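Local structure of ESX secretion system protein EccC (Thermomonospora curvata, 4NH0) at residues T252-I257 with R279-L284; S788-A793 with T815-L820. The protein is the ATPase component, with three FtsK domains, of a type VII secretion system exporting EsxA and EsxB, and may act as its translocase. One frame throughout, in Å; residues are numbered along the deposited sequence.

Contact 1 (T252-I257 with R279-L284); sequences TSLLHI and RVPIGL
L254 and L255, where the short helix 251-254 gives way to a turn, pack on the ring of P281 in strand 279-284. The side chains that meet are apolar, and no hydrogen bond links the two segments. In the tight part L254 points toward the strand, and its CD2 lies 3.7 Å from P281 CB, while its CB reaches P281 CG at 3.9 Å as the two side chains slide past each other in opposite directions. With L254 CG anti to the carbonyl carbon (chi1 -77°) and CD2 anti to CA, this methyl also touches the strand backbone at G283 O (3.7 Å). L255 comes to the neighbouring part of the ring, its CD2 3.7 Å from P281 CD and 3.8 Å from P281 CG, so the two leucines share the proline between them. The loose side is toward L284, whose CD2 stays a distant 4.5 Å from L254 CD2. Both leucines and L284 are partly exposed, whereas P281 and G283 are buried. A Schellman motif ends the helix, with H256 N bonded to S253 O and I257 N to T252 O; H256, its C-prime residue with positive phi, makes no contact with the strand. L254 also rests on M249 and L255 on M330, just beyond helix 317-329. That helix packs against V280 through L324, A327 and L328. Strand 279-284 pairs antiparallel with 290-294 and 518-520 near one edge of the ten-stranded sheet of the first ATPase domain, and the turn after helix 251-254 lies against it.

Contact 2 (S788-A793 with T815-L820); sequences SITQLA and TSIRDL
T790 and A793, one turn apart on helix 784-795, face I817 and L820 of the short, weakly bonded helix 815-818 and the turn after it, with CA atoms 5.9 Å apart for T790 and I817 and 6.7 Å for A793 and L820. T790 and I817 cross obliquely: I817 CG1 is anti to its backbone N (chi1 -171°), and CD1 continues the extended chain (chi2 176°) to lie 3.7 Å from T790 OG1 and 3.9 Å from T790 CA. The methyl branch of T790 meets the root of the same isoleucine, CG2 to I817 CB at 4.0 Å. One turn on, L820 brings CD1 to A793 CB at 3.9 Å and against the helix backbone at T790 O (4.0 Å). No hydrogen bond joins the segments, and the small side chains of T790 and A793 are consistent with the close approach of 815-820. I817 and A793 are buried; S816, near T790 CG2, is exposed. A793 O accepts a hydrogen bond from H658 NE2. Strand 801-807 of the FtsK 2 sheet takes A793 on V803 and I817 on L805, and W775 of helix 775-781 also touches I817.

Contacts 1 and 2 follow one another along the chain: contact 1 involves a strand of the sheet of the first ATPase domain, contact 2 lies in FtsK 2. Their centres are 73 Å apart and their nearest atoms about 59 Å, so neither touches the other. The two domains share the same sheet topology, but the contacts use different parts of it: contact 1 is at the antiparallel edge, contact 2 packs on the parallel strand 801-807. In contact 1 the side chain of I282 lies about 12 Å from G316 of the predicted ATP-binding P-loop of FtsK 1. Contact 2 stands away from the annotated sites, although its domain binds ATP and magnesium, the latter at S670 and G697.

Contact 1 (T252-I257 with R279-L284)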
ATOM      1  N   THR A 252       9.556  28.387 -48.577  1.00 87.43           N
ATOM      2  CA  THR A 252       9.638  27.502 -49.734  1.00 94.07           C
ATOM      3  C   THR A 252      10.418  28.156 -50.870  1.00102.38           C
ATOM      4  O   THR A 252      11.020  27.471 -51.697  1.00 94.69           O
ATOM      5  CB  THR A 252       8.239  27.098 -50.242  1.00 99.14           C
ATOM      6  OG1 THR A 252       8.369  26.361 -51.464  1.00124.41           O
ATOM      7  CG2 THR A 252       7.384  28.325 -50.496  1.00 93.27           C
ATOM      8  N   SER A 253      10.410  29.484 -50.901  1.00103.29           N
ATOM      9  CA  SER A 253      11.122  30.232 -51.928  1.00 95.32           C
ATOM     10  C   SER A 253      12.627  30.184 -51.694  1.00 89.08           C
ATOM     11  O   SER A 253      13.403  29.984 -52.628  1.00 95.57           O
ATOM     12  CB  SER A 253      10.641  31.683 -51.962  1.00100.40           C
ATOM     13  OG  SER A 253       9.237  31.752 -52.137  1.00103.38           O
ATOM     14  N   LEU A 254      13.030  30.364 -50.441  1.00 80.31           N
ATOM     15  CA  LEU A 254      14.445  30.393 -50.082  1.00 73.95           C
ATOM     16  C   LEU A 254      15.087  29.015 -50.195  1.00 81.16           C
ATOM     17  O   LEU A 254      16.303  28.901 -50.340  1.00 76.90           O
ATOM     18  CB  LEU A 254      14.630  30.938 -48.661  1.00 75.71           C
ATOM     19  CG  LEU A 254      14.520  32.451 -48.442  1.00 64.96           C
ATOM     20  CD1 LEU A 254      13.083  32.933 -48.536  1.00 82.21           C
ATOM     21  CD2 LEU A 254      15.127  32.849 -47.106  1.00 61.56           C
ATOM     22  N   LEU A 255      14.267  27.972 -50.127  1.00 79.72           N
ATOM     23  CA  LEU A 255      14.768  26.605 -50.210  1.00 78.41           C
ATOM     24  C   LEU A 255      14.616  26.030 -51.614  1.00 82.40           C
ATOM     25  O   LEU A 255      14.736  24.820 -51.812  1.00 94.05           O
ATOM     26  CB  LEU A 255      14.052  25.711 -49.197  1.00 77.25           C
ATOM     27  CG  LEU A 255      14.443  25.939 -47.737  1.00 71.30           C
ATOM     28  CD1 LEU A 255      13.688  24.993 -46.824  1.00 73.93           C
ATOM     29  CD2 LEU A 255      15.943  25.773 -47.560  1.00 72.75           C
ATOM     30  N   HIS A 256      14.348  26.907 -52.577  1.00 85.05           N
ATOM     31  CA  HIS A 256      14.291  26.543 -53.990  1.00 90.56           C
ATOM     32  C   HIS A 256      13.272  25.442 -54.272  1.00 93.32           C
ATOM     33  O   HIS A 256      13.552  24.508 -55.023  1.00 99.60           O
ATOM     34  CB  HIS A 256      15.672  26.101 -54.482  1.00100.51           C
ATOM     35  CG  HIS A 256      16.771  27.063 -54.149  1.00101.91           C
ATOM     36  ND1 HIS A 256      16.538  28.383 -53.835  1.00 98.87           N
ATOM     37  CD2 HIS A 256      18.112  26.889 -54.076  1.00 93.06           C
ATOM     38  CE1 HIS A 256      17.688  28.985 -53.585  1.00100.11           C
ATOM     39  NE2 HIS A 256      18.658  28.101 -53.724  1.00104.36           N
ATOM     40  N   ILE A 257      12.094  25.551 -53.670  1.00 89.67           N
ATOM     41  CA  ILE A 257      11.041  24.565 -53.882  1.00 91.58           C
ATOM     42  C   ILE A 257       9.911  25.140 -54.728  1.00 98.78           C
ATOM     43  O   ILE A 257       9.162  26.006 -54.276  1.00 93.38           O
ATOM     44  CB  ILE A 257      10.468  24.052 -52.550  1.00 88.75           C
ATOM     45  CG1 ILE A 257      11.569  23.394 -51.719  1.00 89.27           C
ATOM     46  CG2 ILE A 257       9.334  23.071 -52.803  1.00105.12           C
ATOM     47  CD1 ILE A 257      11.079  22.798 -50.418  1.00 77.74           C
ATOM     48  N   ARG A 279      22.862  24.150 -41.914  1.00 69.16           N
ATOM     49  CA  ARG A 279      22.860  25.528 -42.387  1.00 63.62           C
ATOM     50  C   ARG A 279      21.628  25.790 -43.238  1.00 63.23           C
ATOM     51  O   ARG A 279      21.499  25.262 -44.341  1.00 64.74           O
ATOM     52  CB  ARG A 279      24.129  25.828 -43.185  1.00 71.38           C
ATOM     53  CG  ARG A 279      24.099  27.160 -43.914  1.00 65.41           C
ATOM     54  CD  ARG A 279      25.354  27.365 -44.742  1.00 68.44           C
ATOM     55  NE  ARG A 279      26.460  27.887 -43.946  1.00 71.38           N
ATOM     56  CZ  ARG A 279      26.857  29.154 -43.965  1.00 67.53           C
ATOM     57  NH1 ARG A 279      26.241  30.033 -44.743  1.00 63.76           N
ATOM     58  NH2 ARG A 279      27.873  29.545 -43.208  1.00 69.49           N
ATOM     59  N   VAL A 280      20.721  26.608 -42.716  1.00 55.16           N
ATOM     60  CA  VAL A 280      19.476  26.914 -43.405  1.00 58.72           C
ATOM     61  C   VAL A 280      19.228  28.417 -43.446  1.00 64.20           C
ATOM     62  O   VAL A 280      19.660  29.144 -42.553  1.00 57.31           O
ATOM     63  CB  VAL A 280      18.277  26.217 -42.731  1.00 60.98           C
ATOM     64  CG1 VAL A 280      18.363  24.713 -42.917  1.00 61.21           C
ATOM     65  CG2 VAL A 280      18.219  26.575 -41.256  1.00 55.34           C
ATOM     66  N   PRO A 281      18.540  28.892 -44.495  1.00 65.97           N
ATOM     67  CA  PRO A 281      18.179  30.309 -44.580  1.00 63.22           C
ATOM     68  C   PRO A 281      17.031  30.655 -43.639  1.00 61.12           C
ATOM     69  O   PRO A 281      16.118  29.850 -43.466  1.00 70.36           O
ATOM     70  CB  PRO A 281      17.759  30.473 -46.041  1.00 58.12           C
ATOM     71  CG  PRO A 281      17.259  29.131 -46.427  1.00 48.63           C
ATOM     72  CD  PRO A 281      18.130  28.149 -45.699  1.00 59.82           C
ATOM     73  N   ILE A 282      17.083  31.837 -43.037  1.00 62.32           N
ATOM     74  CA  ILE A 282      16.029  32.278 -42.133  1.00 63.96           C
ATOM     75  C   ILE A 282      15.317  33.507 -42.682  1.00 68.86           C
ATOM     76  O   ILE A 282      14.240  33.871 -42.215  1.00 70.69           O
ATOM     77  CB  ILE A 282      16.579  32.597 -40.732  1.00 55.53           C
ATOM     78  CG1 ILE A 282      17.566  33.763 -40.800  1.00 63.70           C
ATOM     79  CG2 ILE A 282      17.236  31.370 -40.126  1.00 50.34           C
ATOM     80  CD1 ILE A 282      18.181  34.120 -39.465  1.00 63.91           C
ATOM     81  N   GLY A 283      15.923  34.142 -43.680  1.00 82.58           N
ATOM     82  CA  GLY A 283      15.353  35.330 -44.283  1.00 79.39           C
ATOM     83  C   GLY A 283      16.308  36.023 -45.236  1.00 72.38           C
ATOM     84  O   GLY A 283      17.310  35.445 -45.653  1.00 67.21           O
ATOM     85  N   LEU A 284      15.994  37.268 -45.575  1.00 67.18           N
ATOM     86  CA  LEU A 284      16.798  38.044 -46.514  1.00 60.46           C
ATOM     87  C   LEU A 284      17.442  39.241 -45.826  1.00 63.49           C
ATOM     88  O   LEU A 284      16.874  39.798 -44.890  1.00 71.00           O
ATOM     89  CB  LEU A 284      15.936  38.517 -47.683  1.00 51.65           C
ATOM     90  CG  LEU A 284      15.196  37.434 -48.466  1.00 53.17           C
ATOM     91  CD1 LEU A 284      14.132  38.051 -49.355  1.00 54.73           C
ATOM     92  CD2 LEU A 284      16.172  36.619 -49.292  1.00 61.57           C
TER

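Contact 2 (S788-A793 with T815-L820)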
ATOM      1  N   SER A 788      -0.004  -8.513  20.091  1.00 63.73           N
ATOM      2  CA  SER A 788      -0.295  -9.808  19.492  1.00 59.92           C
ATOM      3  C   SER A 788       0.225  -9.875  18.062  1.00 60.61           C
ATOM      4  O   SER A 788       1.051 -10.725  17.733  1.00 62.90           O
ATOM      5  CB  SER A 788      -1.799 -10.083  19.520  1.00 65.87           C
ATOM      6  OG  SER A 788      -2.101 -11.334  18.933  1.00 74.10           O
ATOM      7  N   ILE A 789      -0.258  -8.968  17.219  1.00 58.92           N
ATOM      8  CA  ILE A 789       0.161  -8.904  15.823  1.00 51.62           C
ATOM      9  C   ILE A 789       1.647  -8.564  15.714  1.00 47.03           C
ATOM     10  O   ILE A 789       2.317  -8.959  14.763  1.00 54.49           O
ATOM     11  CB  ILE A 789      -0.679  -7.871  15.040  1.00 46.62           C
ATOM     12  CG1 ILE A 789      -2.156  -8.266  15.061  1.00 60.25           C
ATOM     13  CG2 ILE A 789      -0.206  -7.751  13.604  1.00 43.23           C
ATOM     14  CD1 ILE A 789      -3.036  -7.397  14.191  1.00 59.94           C
ATOM     15  N   THR A 790       2.164  -7.848  16.707  1.00 52.55           N
ATOM     16  CA  THR A 790       3.573  -7.471  16.721  1.00 59.58           C
ATOM     17  C   THR A 790       4.473  -8.701  16.761  1.00 63.29           C
ATOM     18  O   THR A 790       5.452  -8.787  16.020  1.00 58.28           O
ATOM     19  CB  THR A 790       3.905  -6.566  17.920  1.00 55.06           C
ATOM     20  OG1 THR A 790       3.104  -5.380  17.859  1.00 62.85           O
ATOM     21  CG2 THR A 790       5.372  -6.175  17.907  1.00 54.60           C
ATOM     22  N   GLN A 791       4.137  -9.657  17.621  1.00 53.40           N
ATOM     23  CA  GLN A 791       4.928 -10.875  17.734  1.00 59.72           C
ATOM     24  C   GLN A 791       4.737 -11.777  16.521  1.00 52.87           C
ATOM     25  O   GLN A 791       5.622 -12.559  16.182  1.00 59.72           O
ATOM     26  CB  GLN A 791       4.580 -11.632  19.015  1.00 66.21           C
ATOM     27  CG  GLN A 791       5.590 -11.424  20.131  1.00 79.98           C
ATOM     28  CD  GLN A 791       5.557 -12.530  21.164  1.00112.16           C
ATOM     29  OE1 GLN A 791       4.534 -12.769  21.804  1.00105.17           O
ATOM     30  NE2 GLN A 791       6.682 -13.217  21.329  1.00114.35           N
ATOM     31  N   LEU A 792       3.580 -11.671  15.875  1.00 54.38           N
ATOM     32  CA  LEU A 792       3.349 -12.366  14.615  1.00 51.60           C
ATOM     33  C   LEU A 792       4.389 -11.935  13.596  1.00 61.71           C
ATOM     34  O   LEU A 792       4.942 -12.755  12.871  1.00 58.09           O
ATOM     35  CB  LEU A 792       1.943 -12.086  14.080  1.00 48.18           C
ATOM     36  CG  LEU A 792       0.840 -13.104  14.364  1.00 60.76           C
ATOM     37  CD1 LEU A 792       0.697 -13.354  15.854  1.00 74.97           C
ATOM     38  CD2 LEU A 792      -0.474 -12.622  13.772  1.00 52.79           C
ATOM     39  N   ALA A 793       4.656 -10.635  13.559  1.00 54.94           N
ATOM     40  CA  ALA A 793       5.624 -10.077  12.628  1.00 52.72           C
ATOM     41  C   ALA A 793       7.052 -10.414  13.036  1.00 60.65           C
ATOM     42  O   ALA A 793       7.934 -10.544  12.189  1.00 62.62           O
ATOM     43  CB  ALA A 793       5.447  -8.574  12.529  1.00 55.13           C
ATOM     44  N   THR A 815       8.031   1.856  17.533  1.00 89.37           N
ATOM     45  CA  THR A 815       9.412   1.685  17.098  1.00 84.34           C
ATOM     46  C   THR A 815       9.800   0.214  16.981  1.00 88.20           C
ATOM     47  O   THR A 815      10.687  -0.144  16.208  1.00 86.75           O
ATOM     48  CB  THR A 815      10.387   2.381  18.063  1.00 84.80           C
ATOM     49  OG1 THR A 815      10.152   1.918  19.399  1.00 99.75           O
ATOM     50  CG2 THR A 815      10.190   3.889  18.021  1.00104.91           C
ATOM     51  N   SER A 816       9.123  -0.635  17.747  1.00 94.45           N
ATOM     52  CA  SER A 816       9.431  -2.058  17.777  1.00 85.49           C
ATOM     53  C   SER A 816       8.946  -2.787  16.528  1.00 79.49           C
ATOM     54  O   SER A 816       9.630  -3.671  16.014  1.00 77.95           O
ATOM     55  CB  SER A 816       8.820  -2.704  19.022  1.00 96.18           C
ATOM     56  OG  SER A 816       7.416  -2.515  19.058  1.00 95.99           O
ATOM     57  N   ILE A 817       7.768  -2.415  16.040  1.00 78.83           N
ATOM     58  CA  ILE A 817       7.153  -3.119  14.919  1.00 68.66           C
ATOM     59  C   ILE A 817       7.412  -2.416  13.586  1.00 74.88           C
ATOM     60  O   ILE A 817       7.390  -3.047  12.530  1.00 73.51           O
ATOM     61  CB  ILE A 817       5.630  -3.280  15.134  1.00 71.45           C
ATOM     62  CG1 ILE A 817       5.026  -4.210  14.078  1.00 62.81           C
ATOM     63  CG2 ILE A 817       4.934  -1.927  15.135  1.00 69.66           C
ATOM     64  CD1 ILE A 817       3.559  -4.481  14.276  1.00 69.36           C
ATOM     65  N   ARG A 818       7.674  -1.114  13.637  1.00 83.48           N
ATOM     66  CA  ARG A 818       7.915  -0.339  12.424  1.00 82.80           C
ATOM     67  C   ARG A 818       9.168  -0.821  11.699  1.00 79.73           C
ATOM     68  O   ARG A 818       9.239  -0.786  10.471  1.00 77.57           O
ATOM     69  CB  ARG A 818       8.026   1.152  12.758  1.00 81.45           C
ATOM     70  CG  ARG A 818       8.563   2.016  11.628  1.00 89.00           C
ATOM     71  CD  ARG A 818       8.043   3.440  11.723  1.00 80.53           C
ATOM     72  NE  ARG A 818       8.065   3.945  13.092  1.00 91.84           N
ATOM     73  CZ  ARG A 818       9.104   4.557  13.647  1.00 87.66           C
ATOM     74  NH1 ARG A 818      10.217   4.740  12.951  1.00 91.02           N
ATOM     75  NH2 ARG A 818       9.032   4.984  14.899  1.00 77.19           N
ATOM     76  N   ASP A 819      10.148  -1.290  12.464  1.00 78.39           N
ATOM     77  CA  ASP A 819      11.398  -1.773  11.890  1.00 80.74           C
ATOM     78  C   ASP A 819      11.245  -3.163  11.278  1.00 85.59           C
ATOM     79  O   ASP A 819      12.086  -3.597  10.492  1.00 81.28           O
ATOM     80  CB  ASP A 819      12.498  -1.789  12.952  1.00 82.25           C
ATOM     81  CG  ASP A 819      12.759  -0.417  13.539  1.00 98.04           C
ATOM     82  OD1 ASP A 819      12.591   0.584  12.811  1.00111.22           O
ATOM     83  OD2 ASP A 819      13.131  -0.338  14.729  1.00104.97           O
ATOM     84  N   LEU A 820      10.171  -3.856  11.641  1.00 79.53           N
ATOM     85  CA  LEU A 820       9.927  -5.203  11.138  1.00 62.61           C
ATOM     86  C   LEU A 820       9.346  -5.182   9.729  1.00 72.53           C
ATOM     87  O   LEU A 820       9.399  -6.180   9.011  1.00 77.73           O
ATOM     88  CB  LEU A 820       8.993  -5.964  12.078  1.00 66.48           C
ATOM     89  CG  LEU A 820       9.576  -6.316  13.446  1.00 62.39           C
ATOM     90  CD1 LEU A 820       8.548  -7.036  14.300  1.00 70.83           C
ATOM     91  CD2 LEU A 820      10.826  -7.160  13.283  1.00 58.33           C
TER